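PDB 5FYD: oxidoreductase, short chain dehydrogenase/reductase family protein, which catalyses the NADPH-dependent reduction of the 7-oxo group of 7-oxolithocholate to give the bile acid ursodeoxycholate. Local coordinates for residues G71-E74 against T75-A79; W105-H108 against E109-N113; E168-A171 against C172-E175; V241-W244 against K245-T249. All blocks are in the same frame, centred on the assembly; numbering follows the deposited sequence.

Interaction 1: residues G71-E74 against T75-A79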
loop_
_atom_site.group_PDB
_atom_site.type_symbol
_atom_site.label_atom_id
_atom_site.label_comp_id
_atom_site.label_asym_id
_atom_site.label_seq_id
_atom_site.Cartn_x
_atom_site.Cartn_y
_atom_site.Cartn_z
ATOM N N GLY A 71 -8.933 -16.273 19.838
ATOM C CA GLY A 71 -8.063 -17.427 20.077
ATOM C C GLY A 71 -6.636 -17.296 19.567
ATOM O O GLY A 71 -5.821 -18.216 19.769
ATOM N N ALA A 72 -6.306 -16.193 18.897
ATOM C CA ALA A 72 -4.967 -16.034 18.321
ATOM C C ALA A 72 -3.911 -16.066 19.421
ATOM O O ALA A 72 -2.934 -16.806 19.334
ATOM C CB ALA A 72 -4.885 -14.736 17.525
ATOM N N ALA A 73 -4.125 -15.307 20.484
ATOM C CA ALA A 73 -3.147 -15.225 21.564
ATOM C C ALA A 73 -2.945 -16.583 22.227
ATOM O O ALA A 73 -1.824 -16.987 22.456
ATOM C CB ALA A 73 -3.559 -14.195 22.596
ATOM N N GLU A 74 -4.043 -17.295 22.480
ATOM C CA GLU A 74 -3.967 -18.641 23.048
ATOM C C GLU A 74 -3.186 -19.646 22.187
ATOM O O GLU A 74 -2.481 -20.514 22.722
ATOM C CB GLU A 74 -5.388 -19.164 23.334
ATOM C CG GLU A 74 -6.058 -18.430 24.481
ATOM C CD GLU A 74 -5.374 -18.653 25.816
ATOM O OE1 GLU A 74 -4.773 -19.747 26.021
ATOM O OE2 GLU A 74 -5.417 -17.723 26.649
ATOM N N THR A 75 -3.284 -19.513 20.870
ATOM C CA THR A 75 -2.488 -20.323 19.942
ATOM C C THR A 75 -1.008 -20.062 20.180
ATOM O O THR A 75 -0.197 -20.986 20.275
ATOM C CB THR A 75 -2.862 -20.001 18.497
ATOM O OG1 THR A 75 -4.209 -20.432 18.276
ATOM C CG2 THR A 75 -1.960 -20.678 17.485
ATOM N N VAL A 76 -0.675 -18.791 20.327
ATOM C CA VAL A 76 0.708 -18.397 20.614
ATOM C C VAL A 76 1.170 -18.954 21.970
ATOM O O VAL A 76 2.256 -19.525 22.070
ATOM C CB VAL A 76 0.871 -16.869 20.583
ATOM C CG1 VAL A 76 2.275 -16.467 20.993
ATOM C CG2 VAL A 76 0.540 -16.335 19.197
ATOM N N PHE A 77 0.356 -18.782 23.005
ATOM C CA PHE A 77 0.745 -19.236 24.334
ATOM C C PHE A 77 0.999 -20.733 24.370
ATOM O O PHE A 77 1.913 -21.203 25.090
ATOM C CB PHE A 77 -0.307 -18.905 25.403
ATOM C CG PHE A 77 -0.711 -17.449 25.463
ATOM C CD1 PHE A 77 0.108 -16.430 24.991
ATOM C CD2 PHE A 77 -1.938 -17.118 26.002
ATOM C CE1 PHE A 77 -0.323 -15.103 25.049
ATOM C CE2 PHE A 77 -2.370 -15.806 26.075
ATOM C CZ PHE A 77 -1.561 -14.799 25.605
ATOM N N ALA A 78 0.174 -21.489 23.644
ATOM C CA ALA A 78 0.362 -22.946 23.595
ATOM C C ALA A 78 1.679 -23.280 22.896
ATOM O O ALA A 78 2.407 -24.178 23.355
ATOM C CB ALA A 78 -0.820 -23.639 22.919
ATOM N N ALA A 79 2.005 -22.535 21.838
ATOM C CA ALA A 79 3.257 -22.719 21.084
ATOM C C ALA A 79 4.518 -22.433 21.894
ATOM O O ALA A 79 5.546 -23.112 21.714
ATOM C CB ALA A 79 3.265 -21.876 19.811
#
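One face of the Phe77 ring lies over the backbone of Ala73 and Glu74: Ala73 O sits 3.1 Å above the ring plane, over its centre, while Glu74 N lies above the rim. At the far end of the ring, CZ meets Ala73 CB at 3.7 Å. The carboxylate of Glu74 stands almost perpendicular to the ring, its plane turned by 87°, and OE2 comes within 3.6 Å of both CD2 and CE2 of Phe77. With CG anti to its own carbonyl carbon (chi1 -54°), Phe77 folds back over the preceding turn. Ala73 O also takes the backbone bond from Phe77 N at 2.9 Å. A leucine in place of Phe77 would probably leave Ala73 O without the ring that covers it and His125 without its stacking partner.

The helix starts at Gly71, the N-cap, whose O accepts two bonds: Thr75 N reaches it at 3.1 Å and Thr75 OG1 also at 3.1 Å, from opposite faces of the carbonyl plane. A hydroxyl therefore suits Thr75, and glycine suits Gly71, where a CB would jam against the preceding carbonyl O.

Around helix 72-80, Phe77 stacks on His125 and Ala73 packs on Lys121 and Cys122, all of helix 105-132. Val76 turns to Leu12 and Leu14 of strand 10-14, and Thr75 touches Val63 of strand 60-64.

Interaction 2: residues W105-H108 against E109-N113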
loop_
_atom_site.group_PDB
_atom_site.type_symbol
_atom_site.label_atom_id
_atom_site.label_comp_id
_atom_site.label_asym_id
_atom_site.label_seq_id
_atom_site.Cartn_x
_atom_site.Cartn_y
_atom_site.Cartn_z
ATOM N N TRP A 105 -19.065 -2.718 11.633
ATOM C CA TRP A 105 -18.638 -3.146 12.954
ATOM C C TRP A 105 -17.657 -4.324 12.907
ATOM O O TRP A 105 -16.680 -4.317 13.666
ATOM C CB TRP A 105 -19.806 -3.422 13.942
ATOM C CG TRP A 105 -19.218 -3.839 15.197
ATOM C CD1 TRP A 105 -19.100 -5.104 15.665
ATOM C CD2 TRP A 105 -18.477 -3.011 16.070
ATOM N NE1 TRP A 105 -18.344 -5.117 16.805
ATOM C CE2 TRP A 105 -17.948 -3.829 17.075
ATOM C CE3 TRP A 105 -18.219 -1.645 16.103
ATOM C CZ2 TRP A 105 -17.159 -3.319 18.117
ATOM C CZ3 TRP A 105 -17.449 -1.139 17.137
ATOM C CH2 TRP A 105 -16.916 -1.971 18.107
ATOM N N GLU A 106 -17.917 -5.323 12.049
ATOM C CA GLU A 106 -17.028 -6.489 11.944
ATOM C C GLU A 106 -15.564 -6.051 11.747
ATOM O O GLU A 106 -14.675 -6.626 12.348
ATOM C CB GLU A 106 -17.487 -7.439 10.812
ATOM C CG GLU A 106 -17.314 -6.850 9.414
ATOM C CD GLU A 106 -17.816 -7.724 8.287
ATOM O OE1 GLU A 106 -17.513 -8.944 8.301
ATOM O OE2 GLU A 106 -18.485 -7.173 7.366
ATOM N N LYS A 107 -15.335 -5.014 10.929
ATOM C CA LYS A 107 -13.984 -4.487 10.675
ATOM C C LYS A 107 -13.448 -3.714 11.873
ATOM O O LYS A 107 -12.283 -3.845 12.215
ATOM C CB LYS A 107 -13.949 -3.624 9.408
ATOM C CG LYS A 107 -12.555 -3.129 8.988
ATOM C CD LYS A 107 -11.636 -4.284 8.561
ATOM C CE LYS A 107 -10.668 -3.894 7.456
ATOM N NZ LYS A 107 -10.132 -5.084 6.740
ATOM N N HIS A 108 -14.287 -2.907 12.513
ATOM C CA HIS A 108 -13.901 -2.270 13.776
ATOM C C HIS A 108 -13.464 -3.285 14.827
ATOM O O HIS A 108 -12.481 -3.080 15.536
ATOM C CB HIS A 108 -15.020 -1.398 14.345
ATOM C CG HIS A 108 -15.189 -0.081 13.645
ATOM N ND1 HIS A 108 -14.209 0.883 13.619
ATOM C CD2 HIS A 108 -16.240 0.441 12.969
ATOM C CE1 HIS A 108 -14.640 1.935 12.951
ATOM N NE2 HIS A 108 -15.884 1.706 12.580
ATOM N N GLU A 109 -14.196 -4.389 14.910
ATOM C CA GLU A 109 -13.863 -5.388 15.900
ATOM C C GLU A 109 -12.555 -6.084 15.538
ATOM O O GLU A 109 -11.765 -6.412 16.424
ATOM C CB GLU A 109 -15.001 -6.389 16.114
ATOM C CG GLU A 109 -14.719 -7.302 17.299
ATOM C CD GLU A 109 -15.948 -7.869 17.989
ATOM O OE1 GLU A 109 -16.991 -7.197 18.080
ATOM O OE2 GLU A 109 -15.838 -8.998 18.481
ATOM N N ALA A 110 -12.327 -6.303 14.245
ATOM C CA ALA A 110 -11.068 -6.876 13.783
ATOM C C ALA A 110 -9.910 -5.978 14.230
ATOM O O ALA A 110 -8.900 -6.459 14.724
ATOM C CB ALA A 110 -11.053 -7.044 12.272
ATOM N N MET A 111 -10.077 -4.672 14.060
ATOM C CA MET A 111 -9.026 -3.717 14.450
ATOM C C MET A 111 -8.811 -3.702 15.959
ATOM O O MET A 111 -7.675 -3.712 16.433
ATOM C CB MET A 111 -9.316 -2.326 13.917
ATOM C CG MET A 111 -9.080 -2.235 12.397
ATOM S SD MET A 111 -9.270 -0.575 11.727
ATOM C CE MET A 111 -11.031 -0.369 11.739
ATOM N N ILE A 112 -9.896 -3.662 16.720
ATOM C CA ILE A 112 -9.777 -3.805 18.168
ATOM C C ILE A 112 -8.994 -5.074 18.564
ATOM O O ILE A 112 -8.146 -5.065 19.485
ATOM C CB ILE A 112 -11.170 -3.809 18.827
ATOM C CG1 ILE A 112 -11.709 -2.394 18.877
ATOM C CG2 ILE A 112 -11.111 -4.441 20.226
ATOM C CD1 ILE A 112 -13.195 -2.327 19.187
ATOM N N ASN A 113 -9.301 -6.171 17.890
ATOM C CA ASN A 113 -8.624 -7.424 18.187
ATOM C C ASN A 113 -7.126 -7.358 17.921
ATOM O O ASN A 113 -6.328 -7.788 18.745
ATOM C CB ASN A 113 -9.264 -8.560 17.418
ATOM C CG ASN A 113 -10.558 -8.992 18.042
ATOM O OD1 ASN A 113 -10.884 -8.575 19.154
ATOM N ND2 ASN A 113 -11.279 -9.840 17.362
#
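Trp105 and Glu109 are joined twice, one turn apart: the indole NE1 donates to Glu109 OE1 at 2.8 Å, and Glu109 N donates to Trp105 O, also at 2.8 Å. The side-chain bond is reasonably straight, 155° at the hydrogen. It enters the anti lone pair of OE1, and the oxygen lies near the indole plane, at the ring's edge. Trp105 has CG anti to the backbone N (chi1 180°), which lays the indole along the helix, and the extended Glu109 chain brings OE1 to the edge of the indole, the two planes 74° apart. A donor ring and an acceptor acid thus fit neighbouring turns of a largely exposed surface.

One indole face rests on His108 CB, 3.6 Å from the ring plane, and CH2 meets Ile112 CD1 at 3.9 Å, an apolar patch beside the polar pair. Met111 bends at its last torsion, which brings CE within 3.9 Å of His108 ND1. The other imidazole nitrogen of His108, NE2, is hydrogen-bonded to Ile100 O.

Successive i to i+4 bonds mark the opening turns of helix 105-132, a long helix of the Rossmann-type fold in short-chain dehydrogenases. Met111 and Ile112 touch Gln155, next to the proposed catalytic Tyr156.

Interaction 3: residues E168-A171 against C172-E175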
loop_
_atom_site.group_PDB
_atom_site.type_symbol
_atom_site.label_atom_id
_atom_site.label_comp_id
_atom_site.label_asym_id
_atom_site.label_seq_id
_atom_site.Cartn_x
_atom_site.Cartn_y
_atom_site.Cartn_z
ATOM N N GLU A 168 4.091 2.625 27.715
ATOM C CA GLU A 168 4.749 3.673 28.508
ATOM C C GLU A 168 4.566 3.405 29.990
ATOM O O GLU A 168 5.516 3.486 30.754
ATOM C CB GLU A 168 4.229 5.067 28.155
ATOM C CG GLU A 168 4.677 5.568 26.781
ATOM C CD GLU A 168 4.184 6.962 26.447
ATOM O OE1 GLU A 168 3.079 7.355 26.873
ATOM O OE2 GLU A 168 4.895 7.698 25.729
ATOM N N ALA A 169 3.340 3.058 30.374
ATOM C CA ALA A 169 3.022 2.763 31.778
ATOM C C ALA A 169 3.850 1.605 32.295
ATOM O O ALA A 169 4.503 1.726 33.339
ATOM C CB ALA A 169 1.551 2.463 31.925
ATOM N N VAL A 170 3.867 0.519 31.535
ATOM C CA VAL A 170 4.586 -0.701 31.921
ATOM C C VAL A 170 6.100 -0.479 31.918
ATOM O O VAL A 170 6.806 -1.004 32.793
ATOM C CB VAL A 170 4.175 -1.908 31.038
ATOM C CG1 VAL A 170 5.030 -3.137 31.319
ATOM C CG2 VAL A 170 2.714 -2.238 31.251
ATOM N N ALA A 171 6.598 0.315 30.973
ATOM C CA ALA A 171 8.021 0.677 30.922
ATOM C C ALA A 171 8.464 1.328 32.231
ATOM O O ALA A 171 9.490 0.944 32.802
ATOM C CB ALA A 171 8.331 1.565 29.726
ATOM N N CYS A 172 7.639 2.240 32.734
ATOM C CA CYS A 172 7.890 2.884 34.023
ATOM C C CYS A 172 7.813 1.895 35.192
ATOM O O CYS A 172 8.684 1.882 36.089
ATOM C CB CYS A 172 6.893 4.000 34.216
ATOM S SG CYS A 172 7.292 5.033 35.629
ATOM N N GLU A 173 6.774 1.071 35.198
ATOM C CA GLU A 173 6.630 0.020 36.217
ATOM C C GLU A 173 7.853 -0.893 36.307
ATOM O O GLU A 173 8.155 -1.408 37.393
ATOM C CB GLU A 173 5.411 -0.854 35.929
ATOM C CG GLU A 173 4.078 -0.148 36.042
ATOM C CD GLU A 173 2.914 -0.903 35.419
ATOM O OE1 GLU A 173 3.007 -2.128 35.111
ATOM O OE2 GLU A 173 1.857 -0.251 35.237
ATOM N N CYS A 174 8.539 -1.122 35.181
ATOM C CA CYS A 174 9.648 -2.063 35.139
ATOM C C CYS A 174 11.002 -1.443 35.466
ATOM O O CYS A 174 11.984 -2.175 35.546
ATOM C CB CYS A 174 9.730 -2.753 33.783
ATOM S SG CYS A 174 8.382 -3.899 33.502
ATOM N N GLU A 175 11.068 -0.126 35.626
ATOM C CA GLU A 175 12.331 0.526 35.987
ATOM C C GLU A 175 12.813 0.003 37.325
ATOM O O GLU A 175 12.053 -0.050 38.279
ATOM C CB GLU A 175 12.186 2.050 36.057
ATOM C CG GLU A 175 12.002 2.673 34.699
ATOM C CD GLU A 175 12.504 4.109 34.636
ATOM O OE1 GLU A 175 11.807 4.989 35.168
ATOM O OE2 GLU A 175 13.577 4.343 34.043
#
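Val170 touches Cys174 and Glu173 with its two methyls: CG1 lies 4.1 Å from Cys174 SG, and CG2 lies 3.9 Å from Glu173 OE1. With CG1 anti to the backbone N (chi1 173°), one branch is turned to the buried sulfur and the other meets the exposed acid. The Glu173 chain runs back along the preceding turn, its CG 3.3 Å from Ala169 O, so that methylenes cover the backbone while the carboxylate stays at the surface. A small alanine at Ala169 leaves room for this course.

The backbone behind these side chains is changing. Cys172 N and Glu173 N make regular i to i+4 bonds to Glu168 O and Ala169 O. Cys174 N is shared: it gives Val170 O a bond of 3.0 Å, bent to 133° at the hydrogen, and Ala171 O a weak one of 3.3 Å. This is how the helix runs out, and Glu175 then leaves in an extended conformation. Beyond, Cys174 O accepts from Thr177 OG1, while Glu168 forms a salt bridge with Lys165 and a hydrogen bond to Ser230.

The end of helix 154-173 packs on two elements: Val170 and Cys174 meet Met127 of helix 105-132, while Ala171 and Cys174 pack on Val181 of strand 179-186.

Interaction 4: residues V241-W244 against K245-T249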
loop_
_atom_site.group_PDB
_atom_site.type_symbol
_atom_site.label_atom_id
_atom_site.label_comp_id
_atom_site.label_asym_id
_atom_site.label_seq_id
_atom_site.Cartn_x
_atom_site.Cartn_y
_atom_site.Cartn_z
ATOM N N VAL A 241 7.466 15.899 15.772
ATOM C CA VAL A 241 6.511 15.757 16.875
ATOM C C VAL A 241 6.685 16.890 17.882
ATOM O O VAL A 241 5.703 17.481 18.343
ATOM C CB VAL A 241 6.598 14.368 17.556
ATOM C CG1 VAL A 241 5.740 14.331 18.824
ATOM C CG2 VAL A 241 6.117 13.307 16.599
ATOM N N HIS A 242 7.928 17.218 18.198
ATOM C CA HIS A 242 8.177 18.267 19.167
ATOM C C HIS A 242 7.663 19.611 18.682
ATOM O O HIS A 242 7.097 20.363 19.462
ATOM C CB HIS A 242 9.652 18.380 19.567
ATOM C CG HIS A 242 9.860 19.387 20.648
ATOM N ND1 HIS A 242 10.140 20.702 20.373
ATOM C CD2 HIS A 242 9.695 19.307 21.990
ATOM C CE1 HIS A 242 10.199 21.383 21.502
ATOM N NE2 HIS A 242 9.920 20.568 22.498
ATOM N N ASP A 243 7.845 19.904 17.406
ATOM C CA ASP A 243 7.380 21.167 16.852
ATOM C C ASP A 243 5.850 21.265 16.833
ATOM O O ASP A 243 5.303 22.314 17.166
ATOM C CB ASP A 243 7.988 21.381 15.480
ATOM C CG ASP A 243 9.485 21.566 15.552
ATOM O OD1 ASP A 243 9.965 22.000 16.621
ATOM O OD2 ASP A 243 10.183 21.241 14.573
ATOM N N TRP A 244 5.170 20.172 16.494
ATOM C CA TRP A 244 3.701 20.125 16.627
ATOM C C TRP A 244 3.247 20.353 18.079
ATOM O O TRP A 244 2.358 21.199 18.354
ATOM C CB TRP A 244 3.145 18.817 16.049
ATOM C CG TRP A 244 3.045 18.848 14.573
ATOM C CD1 TRP A 244 3.794 18.139 13.679
ATOM C CD2 TRP A 244 2.128 19.626 13.800
ATOM N NE1 TRP A 244 3.418 18.449 12.398
ATOM C CE2 TRP A 244 2.394 19.361 12.442
ATOM C CE3 TRP A 244 1.105 20.522 14.123
ATOM C CZ2 TRP A 244 1.659 19.953 11.403
ATOM C CZ3 TRP A 244 0.387 21.128 13.088
ATOM C CH2 TRP A 244 0.661 20.833 11.753
ATOM N N LYS A 245 3.908 19.677 19.012
ATOM C CA LYS A 245 3.534 19.752 20.427
ATOM C C LYS A 245 3.760 21.144 20.988
ATOM O O LYS A 245 2.913 21.677 21.692
ATOM C CB LYS A 245 4.326 18.745 21.254
ATOM C CG LYS A 245 3.845 17.304 21.185
ATOM C CD LYS A 245 4.725 16.436 22.095
ATOM C CE LYS A 245 4.157 15.040 22.310
ATOM N NZ LYS A 245 5.095 14.237 23.132
ATOM N N ALA A 246 4.886 21.741 20.632
ATOM C CA ALA A 246 5.342 22.979 21.251
ATOM C C ALA A 246 4.742 24.220 20.605
ATOM O O ALA A 246 4.489 25.214 21.307
ATOM C CB ALA A 246 6.857 23.053 21.209
ATOM N N ASN A 247 4.517 24.175 19.291
ATOM C CA ASN A 247 4.186 25.390 18.532
ATOM C C ASN A 247 2.798 25.439 17.919
ATOM O O ASN A 247 2.466 26.409 17.235
ATOM C CB ASN A 247 5.229 25.585 17.432
ATOM C CG ASN A 247 6.632 25.675 17.987
ATOM O OD1 ASN A 247 6.840 26.255 19.045
ATOM N ND2 ASN A 247 7.585 25.095 17.298
ATOM N N HIS A 248 1.982 24.405 18.130
ATOM C CA HIS A 248 0.664 24.349 17.518
ATOM C C HIS A 248 -0.328 23.818 18.512
ATOM O O HIS A 248 0.038 23.130 19.462
ATOM C CB HIS A 248 0.684 23.442 16.280
ATOM C CG HIS A 248 1.614 23.919 15.218
ATOM N ND1 HIS A 248 1.226 24.805 14.238
ATOM C CD2 HIS A 248 2.930 23.676 15.006
ATOM C CE1 HIS A 248 2.252 25.060 13.445
ATOM N NE2 HIS A 248 3.301 24.399 13.897
ATOM N N THR A 249 -1.592 24.130 18.292
ATOM C CA THR A 249 -2.641 23.573 19.127
ATOM C C THR A 249 -2.837 22.121 18.711
ATOM O O THR A 249 -2.418 21.701 17.631
ATOM C CB THR A 249 -3.973 24.312 18.943
ATOM O OG1 THR A 249 -4.410 24.164 17.587
ATOM C CG2 THR A 249 -3.808 25.793 19.306
HETATM O O HOH W 1 -0.150 20.031 18.344
#
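The end of helix 235-247 and the turn into helix 250-258 belong to the C-terminal region of the enzyme, a region required for activity, and here Trp244 meets His248. The imidazole lies obliquely to the six-membered ring of the indole, centroids 4.5 Å apart and planes at 43°. Trp244 CZ3 comes over one face of the imidazole, toward its rim, and CE3 lies 3.6 Å from His248 CG. At the imidazole's edge, CD2 approaches Asp243 O at 3.5 Å. His248 carries its CG anti to the carbonyl carbon (chi1 -61°), which turns the ring back to the tryptophan. Its ND1 is hydrogen-bonded to Glu252, and Trp244 stacks on Tyr253, so both rings also lean on the next helix.

Two residues earlier in the chain, Ala246 CB makes an off-centre CH-pi contact with the His242 ring, 4.2 Å from its centroid; the small methyl suits this close approach. Val241 CG1 runs beside the extended Lys245 chain, 3.9 Å from its CE, which lends its methylenes to the valine and carries the amine outward.

Replacing His248 by an alanine would probably leave Glu252 without the ND1 partner and the six-membered ring of Trp244 without this aromatic neighbour.

The backbone unwinds at this point. His248 N gives Trp244 O a weak bond of 3.2 Å, and water 1 lies 2.8 Å from the same Trp244 O and probably donates to it. Solvent may thus make up for fading helical bonding, while aromatic contacts and the histidine-glutamate bond fasten the turn.

From the N terminus the four contacts follow in series; none nests within or crosses another, and each joins adjoining turns of one helix without closing a long loop. Interaction 1 starts helix 72-80 and interaction 2 starts helix 105-132, their nearest atoms about 7 Å apart. Later residues of helix 105-132 meet both interaction 1 and interaction 3, the latter at the end of helix 154-173. Interaction 4 ends helix 235-247, its centre about 41 Å from that of interaction 1, on the opposite side of the chain's centre. Interactions 1 and 3 pack on strands of the parallel sheet, and interaction 2 lies in the same nucleotide-binding fold, against helix 154-173; the fourth belongs to the C-terminal region.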